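Local coordinates for putative uncharacterized protein (Streptococcus suis, PDB 4XZ7) that acts as a transglutaminase, a virulence factor, probably exported, with antiphagocytic properties that probably cross-links proteins through a papain-like catalytic core, at residues L197-L201 with A255-R259; L201-A207 with A219-V224; N276-L280 with K380-G384. All blocks are in the same frame, centred on the assembly; numbering follows the deposited sequence.

Interaction 1 of 3, residues L197-L201 with A255-R259; sequences LIHKL and AVTER
Leu197 and Ile198, and Leu201 one turn on, all from helix 188-205, close round Thr257 and Val256 of the short helix 255-259 in the helical part of the transglutaminase-like domain. The two segments run almost crosswise: their axes make an angle of 100° and stay 10.0 Å apart at closest approach, yet the alpha carbons of Leu197 and Thr257 come within 5.9 Å. The contact can be traced along Leu197. Its CB lies 3.9 Å from Thr257 CB and about as far from the methyl CG2; CG faces the backbone carbonyl O of Thr257; and the branch CD2 reaches on to Glu258 CG at 4.0 Å, the leucine crossing the glutamate chain at about a right angle. Thr257 divides its two branches by chemistry. With chi1 at 42°, OG1 sits between the backbone N and the carbonyl carbon and hydrogen-bonds to Asn194 OD1, about one turn before Leu197, whereas CG2 is turned into the apolar side of the helix and meets Ile198 CG1 at 3.7 Å. The carboxylate of Glu258 likewise leaves the apolar patch, making a salt bridge through OE1 with Arg190 NH2, so helix 188-205 supplies polar partners as well as the hydrophobic ones. No hydrogen bond joins the two segments themselves. At the far end of the contact Leu201 sends one branch across, its CD1 resting 3.8 Å from Val256 CG2 and 4.1 Å from Thr257 CG2.

Interaction 2 of 3, residues L201-A207 with A219-V224; sequences LIESSEA and AFVQYV
Phe220 and Tyr223 both hold CG anti to the backbone N (chi1 -176° and -178°), which throws both rings toward helix 188-205; their spacing of three residues sets Tyr223 against Ser204 and Ser205, and Phe220 against Leu201 and Ile202. Ser205 lies between their bases, with CB 3.6 Å from Tyr223 CB and 3.7 Å from Phe220 CA. Its alpha carbon is 5.1 Å from that of Phe220, consistent with the small serine side chain there; the axes of the short helical segments make an angle of 102°. The Tyr223 ring lies flat against the last turn: Ser205 N stands 4.0 Å above its centre, the Ser204 carbonyl carbon lies over the same face nearer the rim, and Leu201 CD2 meets the ring at its edge. Ser204 CB touches Tyr223 OH at 3.2 Å, a packing contact. At Phe220, Ser205 OG comes to the ring edge, in its plane, while Leu201 CB and Ile202 CG1 reach CE1 obliquely, the former at 3.8 Å. The helix ends in a Schellman motif with positive phi at Glu206. There Ser205 OG donates to Ile202 O at 2.8 Å and accepts from Ala207 N at 3.0 Å, the latter closing an ST turn. Beyond it Ala207 packs on Ala219. In this transglutaminase-like family region the contact packs helix 188-205 almost crosswise on the next helix, 213-227. With no hydrogen bond crossing between the segments, apolar and aromatic packing holds them together, while the Ser205 hydroxyl is satisfied by its own helix end.

Interaction 3 of 3, residues N276-L280 with K380-G384; sequences NMLGL and KSLVG
A single, nearly straight hydrogen bond joins the end of a helix to an irregular loop a hundred residues later: Leu382 N donates to Met277 O at 3.0 Å, with an N-H...O angle of 170° and the donor tilted 26° from the carbonyl plane. Met277 closes helix 264-277, which ends in a Schellman motif with Gly279, at positive phi, as its C-prime residue. The capping bonds take other carbonyls, Gly279 N bonding to Asn276 O for example, while Met277 O accepts from the loop. The side chain of Leu382 packs round the same bond: CD1 touches Met277 CB at 3.7 Å and Leu278 CD2 at an equal distance, the two leucines lying side by side and pointing the same way. Met277 bends at chi3 (59°), which carries its methyl CE back over the loop to 3.5 Å from Lys380 O. Val383 straddles the turn with both branches, CG1 against Leu278 O at 3.6 Å and CG2 against Gly279 CA at 3.7 Å. Within the loop, Ser381 OG donates to Gly384 O at 2.7 Å, bridging the curve that presents Leu382 and Val383. Chemically, the contact joins the 380-384 loop to the end of helix 264-277 by one directional backbone bond, with apolar groups gathered round it that probably shield it in part from water.

How the interactions relate
The three contacts lie on the helical side of the transglutaminase-like domain, with centres about 11 Å (interactions 1 and 2), 14 Å (2 and 3) and 16 Å (1 and 3) apart. Helix 188-205 connects them: it carries one segment of interactions 1 and 2, which share Leu201, and its His199 and Ile202 pack on Met277 and Leu382 of interaction 3. Along the chain, interaction 2 begins at the shared Leu201 and closes before residue 255, and interaction 3 opens only after both have closed. Val256 meets Val224 where interactions 1 and 2 touch. One helix therefore packs against helices 213-227, 255-259 and 264-277 and the late 380-384 loop, bringing parts of the chain far apart in sequence against it.

Interaction 1 of 3, residues L197-L201 with A255-R259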
ATOM      1  N   LEU B 197     -19.975  -8.175 -16.030  1.00 31.86           N
ATOM      2  CA  LEU B 197     -19.764  -6.802 -16.502  1.00 31.21           C
ATOM      3  C   LEU B 197     -19.320  -6.739 -17.973  1.00 30.87           C
ATOM      4  O   LEU B 197     -19.780  -5.883 -18.742  1.00 37.57           O
ATOM      5  CB  LEU B 197     -18.738  -6.107 -15.612  1.00 35.95           C
ATOM      6  CG  LEU B 197     -19.219  -5.145 -14.522  1.00 34.87           C
ATOM      7  CD1 LEU B 197     -20.656  -5.342 -14.170  1.00 32.30           C
ATOM      8  CD2 LEU B 197     -18.347  -5.290 -13.273  1.00 29.88           C
ATOM      9  N   ILE B 198     -18.440  -7.658 -18.365  1.00 26.52           N
ATOM     10  CA  ILE B 198     -17.975  -7.726 -19.747  1.00 26.98           C
ATOM     11  C   ILE B 198     -19.103  -8.127 -20.679  1.00 47.68           C
ATOM     12  O   ILE B 198     -19.276  -7.527 -21.745  1.00 45.17           O
ATOM     13  CB  ILE B 198     -16.817  -8.721 -19.896  1.00 37.11           C
ATOM     14  CG1 ILE B 198     -15.608  -8.222 -19.104  1.00 31.79           C
ATOM     15  CG2 ILE B 198     -16.446  -8.894 -21.344  1.00 27.55           C
ATOM     16  CD1 ILE B 198     -14.545  -9.253 -18.972  1.00 33.63           C
ATOM     17  N   HIS B 199     -19.863  -9.146 -20.269  1.00 44.89           N
ATOM     18  CA  HIS B 199     -21.038  -9.593 -21.013  1.00 38.79           C
ATOM     19  C   HIS B 199     -21.975  -8.415 -21.273  1.00 34.57           C
ATOM     20  O   HIS B 199     -22.459  -8.223 -22.393  1.00 33.45           O
ATOM     21  CB  HIS B 199     -21.773 -10.699 -20.247  1.00 45.02           C
ATOM     22  CG  HIS B 199     -22.590 -11.608 -21.116  1.00 55.20           C
ATOM     23  ND1 HIS B 199     -23.699 -11.179 -21.812  1.00 59.02           N
ATOM     24  CD2 HIS B 199     -22.466 -12.930 -21.384  1.00 59.29           C
ATOM     25  CE1 HIS B 199     -24.218 -12.192 -22.482  1.00 57.45           C
ATOM     26  NE2 HIS B 199     -23.490 -13.266 -22.237  1.00 61.84           N
ATOM     27  N   LYS B 200     -22.215  -7.615 -20.243  1.00 38.63           N
ATOM     28  CA  LYS B 200     -23.067  -6.445 -20.395  1.00 40.49           C
ATOM     29  C   LYS B 200     -22.463  -5.424 -21.356  1.00 45.23           C
ATOM     30  O   LYS B 200     -23.197  -4.791 -22.122  1.00 35.39           O
ATOM     31  CB  LYS B 200     -23.337  -5.801 -19.037  1.00 39.56           C
ATOM     32  CG  LYS B 200     -24.504  -6.440 -18.293  1.00 46.17           C
ATOM     33  CD  LYS B 200     -24.591  -5.969 -16.847  1.00 49.15           C
ATOM     34  CE  LYS B 200     -25.738  -6.662 -16.126  1.00 62.55           C
ATOM     35  NZ  LYS B 200     -25.788  -6.288 -14.685  1.00 68.25           N
ATOM     36  N   LEU B 201     -21.138  -5.251 -21.330  1.00 42.80           N
ATOM     37  CA  LEU B 201     -20.523  -4.364 -22.331  1.00 40.76           C
ATOM     38  C   LEU B 201     -20.783  -4.911 -23.738  1.00 37.98           C
ATOM     39  O   LEU B 201     -21.030  -4.147 -24.667  1.00 39.80           O
ATOM     40  CB  LEU B 201     -19.016  -4.190 -22.102  1.00 30.06           C
ATOM     41  CG  LEU B 201     -18.573  -3.452 -20.841  1.00 35.70           C
ATOM     42  CD1 LEU B 201     -17.057  -3.468 -20.717  1.00 35.34           C
ATOM     43  CD2 LEU B 201     -19.091  -2.018 -20.859  1.00 32.37           C
ATOM     44  N   ALA B 255     -10.395  -2.428 -14.606  1.00 19.59           N
ATOM     45  CA  ALA B 255     -10.259  -1.033 -14.974  1.00 19.07           C
ATOM     46  C   ALA B 255     -11.418  -0.521 -15.854  1.00 19.62           C
ATOM     47  O   ALA B 255     -12.018   0.506 -15.543  1.00 19.40           O
ATOM     48  CB  ALA B 255      -8.936  -0.812 -15.667  1.00 18.92           C
ATOM     49  N   VAL B 256     -11.737  -1.182 -16.956  1.00 20.39           N
ATOM     50  CA  VAL B 256     -12.808  -0.591 -17.762  1.00 31.19           C
ATOM     51  C   VAL B 256     -14.176  -1.041 -17.256  1.00 31.04           C
ATOM     52  O   VAL B 256     -15.166  -0.334 -17.426  1.00 31.69           O
ATOM     53  CB  VAL B 256     -12.644  -0.864 -19.297  1.00 31.32           C
ATOM     54  CG1 VAL B 256     -11.364  -1.606 -19.612  1.00 27.12           C
ATOM     55  CG2 VAL B 256     -13.900  -1.489 -19.938  1.00 24.82           C
ATOM     56  N   THR B 257     -14.220  -2.174 -16.565  1.00 29.06           N
ATOM     57  CA  THR B 257     -15.492  -2.747 -16.148  1.00 28.94           C
ATOM     58  C   THR B 257     -16.047  -2.116 -14.870  1.00 28.18           C
ATOM     59  O   THR B 257     -17.181  -1.666 -14.852  1.00 27.38           O
ATOM     60  CB  THR B 257     -15.367  -4.260 -15.947  1.00 31.05           C
ATOM     61  OG1 THR B 257     -14.134  -4.563 -15.275  1.00 26.66           O
ATOM     62  CG2 THR B 257     -15.407  -4.970 -17.292  1.00 25.85           C
ATOM     63  N   GLU B 258     -15.248  -2.106 -13.805  1.00 24.67           N
ATOM     64  CA  GLU B 258     -15.638  -1.512 -12.527  1.00 25.31           C
ATOM     65  C   GLU B 258     -15.323  -0.028 -12.428  1.00 31.48           C
ATOM     66  O   GLU B 258     -16.159   0.790 -12.033  1.00 30.57           O
ATOM     67  CB  GLU B 258     -14.934  -2.234 -11.374  1.00 19.75           C
ATOM     68  CG  GLU B 258     -15.284  -3.714 -11.306  1.00 24.29           C
ATOM     69  CD  GLU B 258     -14.722  -4.395 -10.073  1.00 24.53           C
ATOM     70  OE1 GLU B 258     -13.974  -3.760  -9.291  1.00 21.62           O
ATOM     71  OE2 GLU B 258     -15.030  -5.582  -9.891  1.00 22.96           O
ATOM     72  N   ARG B 259     -14.091   0.315 -12.770  1.00 32.07           N
ATOM     73  CA  ARG B 259     -13.611   1.675 -12.571  1.00 28.97           C
ATOM     74  C   ARG B 259     -14.083   2.613 -13.680  1.00 26.06           C
ATOM     75  O   ARG B 259     -14.222   3.818 -13.464  1.00 21.72           O
ATOM     76  CB  ARG B 259     -12.091   1.649 -12.486  1.00 28.99           C
ATOM     77  CG  ARG B 259     -11.410   2.941 -12.125  1.00 29.41           C
ATOM     78  CD  ARG B 259      -9.946   2.631 -12.000  1.00 25.64           C
ATOM     79  NE  ARG B 259      -9.150   3.755 -11.530  1.00 27.35           N
ATOM     80  CZ  ARG B 259      -8.239   4.376 -12.268  1.00 26.91           C
ATOM     81  NH1 ARG B 259      -8.024   3.977 -13.518  1.00 25.58           N
ATOM     82  NH2 ARG B 259      -7.531   5.379 -11.757  1.00 26.69           N
TER

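Interaction 2 of 3, residues L201-A207 with A219-V224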
ATOM      1  N   LEU B 201     -21.138  -5.251 -21.330  1.00 42.80           N
ATOM      2  CA  LEU B 201     -20.523  -4.364 -22.331  1.00 40.76           C
ATOM      3  C   LEU B 201     -20.783  -4.911 -23.738  1.00 37.98           C
ATOM      4  O   LEU B 201     -21.030  -4.147 -24.667  1.00 39.80           O
ATOM      5  CB  LEU B 201     -19.016  -4.190 -22.102  1.00 30.06           C
ATOM      6  CG  LEU B 201     -18.573  -3.452 -20.841  1.00 35.70           C
ATOM      7  CD1 LEU B 201     -17.057  -3.468 -20.717  1.00 35.34           C
ATOM      8  CD2 LEU B 201     -19.091  -2.018 -20.859  1.00 32.37           C
ATOM      9  N   ILE B 202     -20.737  -6.234 -23.881  1.00 36.00           N
ATOM     10  CA  ILE B 202     -20.943  -6.882 -25.167  1.00 42.29           C
ATOM     11  C   ILE B 202     -22.365  -6.647 -25.657  1.00 44.79           C
ATOM     12  O   ILE B 202     -22.583  -6.316 -26.827  1.00 43.48           O
ATOM     13  CB  ILE B 202     -20.674  -8.398 -25.095  1.00 38.73           C
ATOM     14  CG1 ILE B 202     -19.188  -8.657 -24.894  1.00 32.91           C
ATOM     15  CG2 ILE B 202     -21.146  -9.083 -26.364  1.00 33.28           C
ATOM     16  CD1 ILE B 202     -18.817 -10.114 -24.867  1.00 34.05           C
ATOM     17  N   GLU B 203     -23.321  -6.816 -24.749  1.00 45.40           N
ATOM     18  CA  GLU B 203     -24.722  -6.540 -25.030  1.00 52.64           C
ATOM     19  C   GLU B 203     -24.884  -5.091 -25.470  1.00 49.43           C
ATOM     20  O   GLU B 203     -25.472  -4.809 -26.514  1.00 45.96           O
ATOM     21  CB  GLU B 203     -25.602  -6.818 -23.800  1.00 54.45           C
ATOM     22  CG  GLU B 203     -25.754  -8.297 -23.441  1.00 65.85           C
ATOM     23  CD  GLU B 203     -26.335  -8.526 -22.040  1.00 73.21           C
ATOM     24  OE1 GLU B 203     -26.979  -7.607 -21.480  1.00 73.25           O
ATOM     25  OE2 GLU B 203     -26.135  -9.634 -21.493  1.00 74.78           O
ATOM     26  N   SER B 204     -24.348  -4.172 -24.678  1.00 40.64           N
ATOM     27  CA  SER B 204     -24.556  -2.752 -24.939  1.00 34.88           C
ATOM     28  C   SER B 204     -23.926  -2.340 -26.266  1.00 40.06           C
ATOM     29  O   SER B 204     -24.478  -1.514 -26.993  1.00 46.53           O
ATOM     30  CB  SER B 204     -24.010  -1.916 -23.797  1.00 40.82           C
ATOM     31  OG  SER B 204     -24.699  -2.216 -22.602  1.00 42.66           O
ATOM     32  N   SER B 205     -22.798  -2.955 -26.603  1.00 37.59           N
ATOM     33  CA  SER B 205     -22.118  -2.667 -27.859  1.00 35.22           C
ATOM     34  C   SER B 205     -22.912  -3.122 -29.089  1.00 33.87           C
ATOM     35  O   SER B 205     -22.646  -2.659 -30.193  1.00 40.34           O
ATOM     36  CB  SER B 205     -20.749  -3.339 -27.887  1.00 37.65           C
ATOM     37  OG  SER B 205     -20.848  -4.693 -28.306  1.00 39.17           O
ATOM     38  N   GLU B 206     -23.847  -4.052 -28.888  1.00 35.54           N
ATOM     39  CA  GLU B 206     -24.624  -4.678 -29.961  1.00 44.37           C
ATOM     40  C   GLU B 206     -23.742  -5.448 -30.946  1.00 48.90           C
ATOM     41  O   GLU B 206     -24.092  -5.611 -32.114  1.00 47.89           O
ATOM     42  CB  GLU B 206     -25.459  -3.630 -30.705  1.00 44.92           C
ATOM     43  CG  GLU B 206     -26.391  -2.839 -29.792  1.00 54.17           C
ATOM     44  CD  GLU B 206     -27.282  -1.869 -30.551  1.00 62.76           C
ATOM     45  OE1 GLU B 206     -26.950  -1.533 -31.705  1.00 69.36           O
ATOM     46  OE2 GLU B 206     -28.319  -1.449 -29.994  1.00 61.65           O
ATOM     47  N   ALA B 207     -22.604  -5.940 -30.465  1.00 48.80           N
ATOM     48  CA  ALA B 207     -21.673  -6.672 -31.319  1.00 44.57           C
ATOM     49  C   ALA B 207     -22.311  -7.918 -31.929  1.00 45.84           C
ATOM     50  O   ALA B 207     -22.026  -8.269 -33.069  1.00 44.05           O
ATOM     51  CB  ALA B 207     -20.426  -7.053 -30.539  1.00 38.48           C
ATOM     52  N   ALA B 219     -17.685  -2.817 -33.537  1.00 35.34           N
ATOM     53  CA  ALA B 219     -18.746  -2.406 -32.628  1.00 35.97           C
ATOM     54  C   ALA B 219     -18.309  -2.424 -31.159  1.00 32.02           C
ATOM     55  O   ALA B 219     -18.537  -1.453 -30.422  1.00 35.01           O
ATOM     56  CB  ALA B 219     -19.957  -3.299 -32.820  1.00 34.57           C
ATOM     57  N   PHE B 220     -17.692  -3.521 -30.721  1.00 31.70           N
ATOM     58  CA  PHE B 220     -17.300  -3.593 -29.309  1.00 30.53           C
ATOM     59  C   PHE B 220     -16.223  -2.550 -28.946  1.00 29.35           C
ATOM     60  O   PHE B 220     -16.341  -1.822 -27.951  1.00 30.16           O
ATOM     61  CB  PHE B 220     -16.804  -4.989 -28.940  1.00 30.52           C
ATOM     62  CG  PHE B 220     -16.479  -5.122 -27.485  1.00 35.74           C
ATOM     63  CD1 PHE B 220     -17.492  -5.267 -26.552  1.00 29.47           C
ATOM     64  CD2 PHE B 220     -15.167  -5.053 -27.044  1.00 31.52           C
ATOM     65  CE1 PHE B 220     -17.197  -5.368 -25.206  1.00 33.22           C
ATOM     66  CE2 PHE B 220     -14.864  -5.145 -25.708  1.00 27.55           C
ATOM     67  CZ  PHE B 220     -15.872  -5.297 -24.784  1.00 31.44           C
ATOM     68  N   VAL B 221     -15.179  -2.505 -29.764  1.00 35.39           N
ATOM     69  CA  VAL B 221     -14.063  -1.589 -29.594  1.00 31.11           C
ATOM     70  C   VAL B 221     -14.551  -0.145 -29.504  1.00 31.49           C
ATOM     71  O   VAL B 221     -14.175   0.595 -28.585  1.00 27.20           O
ATOM     72  CB  VAL B 221     -13.063  -1.731 -30.760  1.00 37.26           C
ATOM     73  CG1 VAL B 221     -12.079  -0.576 -30.778  1.00 47.83           C
ATOM     74  CG2 VAL B 221     -12.335  -3.042 -30.657  1.00 37.56           C
ATOM     75  N   GLN B 222     -15.414   0.239 -30.443  1.00 33.70           N
ATOM     76  CA  GLN B 222     -15.920   1.605 -30.480  1.00 33.31           C
ATOM     77  C   GLN B 222     -16.789   1.900 -29.266  1.00 30.47           C
ATOM     78  O   GLN B 222     -16.697   2.980 -28.665  1.00 32.10           O
ATOM     79  CB  GLN B 222     -16.707   1.866 -31.768  1.00 35.42           C
ATOM     80  CG  GLN B 222     -16.846   3.351 -32.097  1.00 47.70           C
ATOM     81  CD  GLN B 222     -15.503   4.029 -32.414  1.00 53.61           C
ATOM     82  OE1 GLN B 222     -14.953   4.766 -31.587  1.00 54.30           O
ATOM     83  NE2 GLN B 222     -14.987   3.793 -33.622  1.00 53.33           N
ATOM     84  N   TYR B 223     -17.629   0.942 -28.885  1.00 32.48           N
ATOM     85  CA  TYR B 223     -18.456   1.158 -27.696  1.00 35.22           C
ATOM     86  C   TYR B 223     -17.634   1.403 -26.425  1.00 27.41           C
ATOM     87  O   TYR B 223     -17.876   2.366 -25.664  1.00 36.31           O
ATOM     88  CB  TYR B 223     -19.378  -0.028 -27.449  1.00 35.71           C
ATOM     89  CG  TYR B 223     -20.273   0.213 -26.253  1.00 31.32           C
ATOM     90  CD1 TYR B 223     -19.911  -0.220 -24.982  1.00 28.26           C
ATOM     91  CD2 TYR B 223     -21.468   0.898 -26.398  1.00 35.65           C
ATOM     92  CE1 TYR B 223     -20.710   0.021 -23.897  1.00 38.89           C
ATOM     93  CE2 TYR B 223     -22.280   1.130 -25.325  1.00 38.88           C
ATOM     94  CZ  TYR B 223     -21.897   0.693 -24.076  1.00 41.01           C
ATOM     95  OH  TYR B 223     -22.713   0.932 -23.006  1.00 49.30           O
ATOM     96  N   VAL B 224     -16.684   0.510 -26.174  1.00 33.05           N
ATOM     97  CA  VAL B 224     -15.874   0.639 -24.971  1.00 26.98           C
ATOM     98  C   VAL B 224     -15.121   1.960 -25.005  1.00 30.16           C
ATOM     99  O   VAL B 224     -15.115   2.686 -24.017  1.00 26.97           O
ATOM    100  CB  VAL B 224     -14.892  -0.512 -24.812  1.00 25.48           C
ATOM    101  CG1 VAL B 224     -13.831  -0.183 -23.733  1.00 24.29           C
ATOM    102  CG2 VAL B 224     -15.650  -1.765 -24.458  1.00 26.51           C
TER

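Interaction 3 of 3, residues N276-L280 with K380-G384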
ATOM      1  N   ASN B 276     -12.848 -13.369 -26.910  1.00 38.80           N
ATOM      2  CA  ASN B 276     -12.822 -14.809 -26.707  1.00 32.79           C
ATOM      3  C   ASN B 276     -14.239 -15.288 -26.420  1.00 40.43           C
ATOM      4  O   ASN B 276     -14.657 -16.323 -26.937  1.00 47.27           O
ATOM      5  CB  ASN B 276     -11.859 -15.205 -25.585  1.00 31.39           C
ATOM      6  CG  ASN B 276     -10.409 -15.214 -26.040  1.00 35.69           C
ATOM      7  OD1 ASN B 276     -10.111 -15.573 -27.174  1.00 31.89           O
ATOM      8  ND2 ASN B 276      -9.501 -14.794 -25.159  1.00 30.07           N
ATOM      9  N   MET B 277     -14.986 -14.531 -25.619  1.00 32.34           N
ATOM     10  CA  MET B 277     -16.390 -14.846 -25.397  1.00 35.97           C
ATOM     11  C   MET B 277     -17.164 -14.896 -26.721  1.00 48.96           C
ATOM     12  O   MET B 277     -18.025 -15.754 -26.914  1.00 52.02           O
ATOM     13  CB  MET B 277     -17.029 -13.827 -24.459  1.00 32.28           C
ATOM     14  CG  MET B 277     -16.605 -13.967 -22.998  1.00 31.34           C
ATOM     15  SD  MET B 277     -17.273 -12.676 -21.939  1.00 39.94           S
ATOM     16  CE  MET B 277     -19.034 -12.892 -22.175  1.00 69.76           C
ATOM     17  N   LEU B 278     -16.840 -13.981 -27.631  1.00 45.42           N
ATOM     18  CA  LEU B 278     -17.555 -13.852 -28.896  1.00 40.17           C
ATOM     19  C   LEU B 278     -17.083 -14.847 -29.951  1.00 40.10           C
ATOM     20  O   LEU B 278     -17.494 -14.777 -31.104  1.00 50.71           O
ATOM     21  CB  LEU B 278     -17.404 -12.426 -29.435  1.00 43.72           C
ATOM     22  CG  LEU B 278     -18.116 -11.306 -28.677  1.00 40.11           C
ATOM     23  CD1 LEU B 278     -17.589  -9.930 -29.094  1.00 39.29           C
ATOM     24  CD2 LEU B 278     -19.620 -11.402 -28.891  1.00 35.12           C
ATOM     25  N   GLY B 279     -16.208 -15.765 -29.567  1.00 41.03           N
ATOM     26  CA  GLY B 279     -15.696 -16.744 -30.507  1.00 43.75           C
ATOM     27  C   GLY B 279     -14.575 -16.194 -31.369  1.00 47.71           C
ATOM     28  O   GLY B 279     -14.272 -16.743 -32.420  1.00 47.14           O
ATOM     29  N   LEU B 280     -13.949 -15.109 -30.926  1.00 35.50           N
ATOM     30  CA  LEU B 280     -12.879 -14.506 -31.699  1.00 35.15           C
ATOM     31  C   LEU B 280     -11.549 -14.632 -30.947  1.00 38.84           C
ATOM     32  O   LEU B 280     -11.227 -13.779 -30.110  1.00 32.97           O
ATOM     33  CB  LEU B 280     -13.198 -13.038 -31.983  1.00 40.16           C
ATOM     34  CG  LEU B 280     -14.071 -12.613 -33.171  1.00 48.45           C
ATOM     35  CD1 LEU B 280     -14.688 -13.796 -33.888  1.00 39.53           C
ATOM     36  CD2 LEU B 280     -15.142 -11.619 -32.702  1.00 49.53           C
ATOM     37  N   LYS B 380     -19.956 -18.690 -20.053  1.00 46.90           N
ATOM     38  CA  LYS B 380     -20.340 -17.349 -20.473  1.00 49.22           C
ATOM     39  C   LYS B 380     -20.005 -17.111 -21.946  1.00 52.96           C
ATOM     40  O   LYS B 380     -20.395 -16.091 -22.519  1.00 61.78           O
ATOM     41  CB  LYS B 380     -19.684 -16.289 -19.585  1.00 52.69           C
ATOM     42  CG  LYS B 380     -20.703 -15.353 -18.947  1.00 56.05           C
ATOM     43  CD  LYS B 380     -21.755 -16.143 -18.167  1.00 58.56           C
ATOM     44  CE  LYS B 380     -23.065 -15.369 -18.056  1.00 62.46           C
ATOM     45  NZ  LYS B 380     -22.851 -13.954 -17.631  1.00 62.22           N
ATOM     46  N   SER B 381     -19.289 -18.058 -22.550  1.00 50.54           N
ATOM     47  CA  SER B 381     -19.105 -18.088 -24.000  1.00 51.81           C
ATOM     48  C   SER B 381     -20.442 -17.912 -24.720  1.00 49.42           C
ATOM     49  O   SER B 381     -21.453 -18.487 -24.318  1.00 45.27           O
ATOM     50  CB  SER B 381     -18.444 -19.399 -24.432  1.00 55.04           C
ATOM     51  OG  SER B 381     -18.494 -19.570 -25.841  1.00 53.51           O
ATOM     52  N   LEU B 382     -20.434 -17.100 -25.770  1.00 48.55           N
ATOM     53  CA  LEU B 382     -21.651 -16.748 -26.491  1.00 50.01           C
ATOM     54  C   LEU B 382     -21.789 -17.558 -27.759  1.00 45.88           C
ATOM     55  O   LEU B 382     -22.714 -17.354 -28.543  1.00 48.68           O
ATOM     56  CB  LEU B 382     -21.653 -15.261 -26.825  1.00 49.38           C
ATOM     57  CG  LEU B 382     -21.526 -14.355 -25.600  1.00 49.00           C
ATOM     58  CD1 LEU B 382     -20.401 -13.361 -25.801  1.00 37.18           C
ATOM     59  CD2 LEU B 382     -22.849 -13.655 -25.354  1.00 51.02           C
ATOM     60  N   VAL B 383     -20.851 -18.471 -27.959  1.00 44.92           N
ATOM     61  CA  VAL B 383     -20.838 -19.304 -29.151  1.00 51.67           C
ATOM     62  C   VAL B 383     -20.791 -20.778 -28.761  1.00 47.45           C
ATOM     63  O   VAL B 383     -20.325 -21.622 -29.527  1.00 49.08           O
ATOM     64  CB  VAL B 383     -19.637 -18.959 -30.063  1.00 50.86           C
ATOM     65  CG1 VAL B 383     -19.798 -17.557 -30.650  1.00 40.75           C
ATOM     66  CG2 VAL B 383     -18.321 -19.072 -29.282  1.00 50.33           C
ATOM     67  N   GLY B 384     -21.272 -21.079 -27.559  1.00 43.53           N
ATOM     68  CA  GLY B 384     -21.273 -22.443 -27.070  1.00 49.56           C
ATOM     69  C   GLY B 384     -19.887 -22.915 -26.673  1.00 53.48           C
ATOM     70  O   GLY B 384     -18.939 -22.122 -26.593  1.00 47.73           O
TER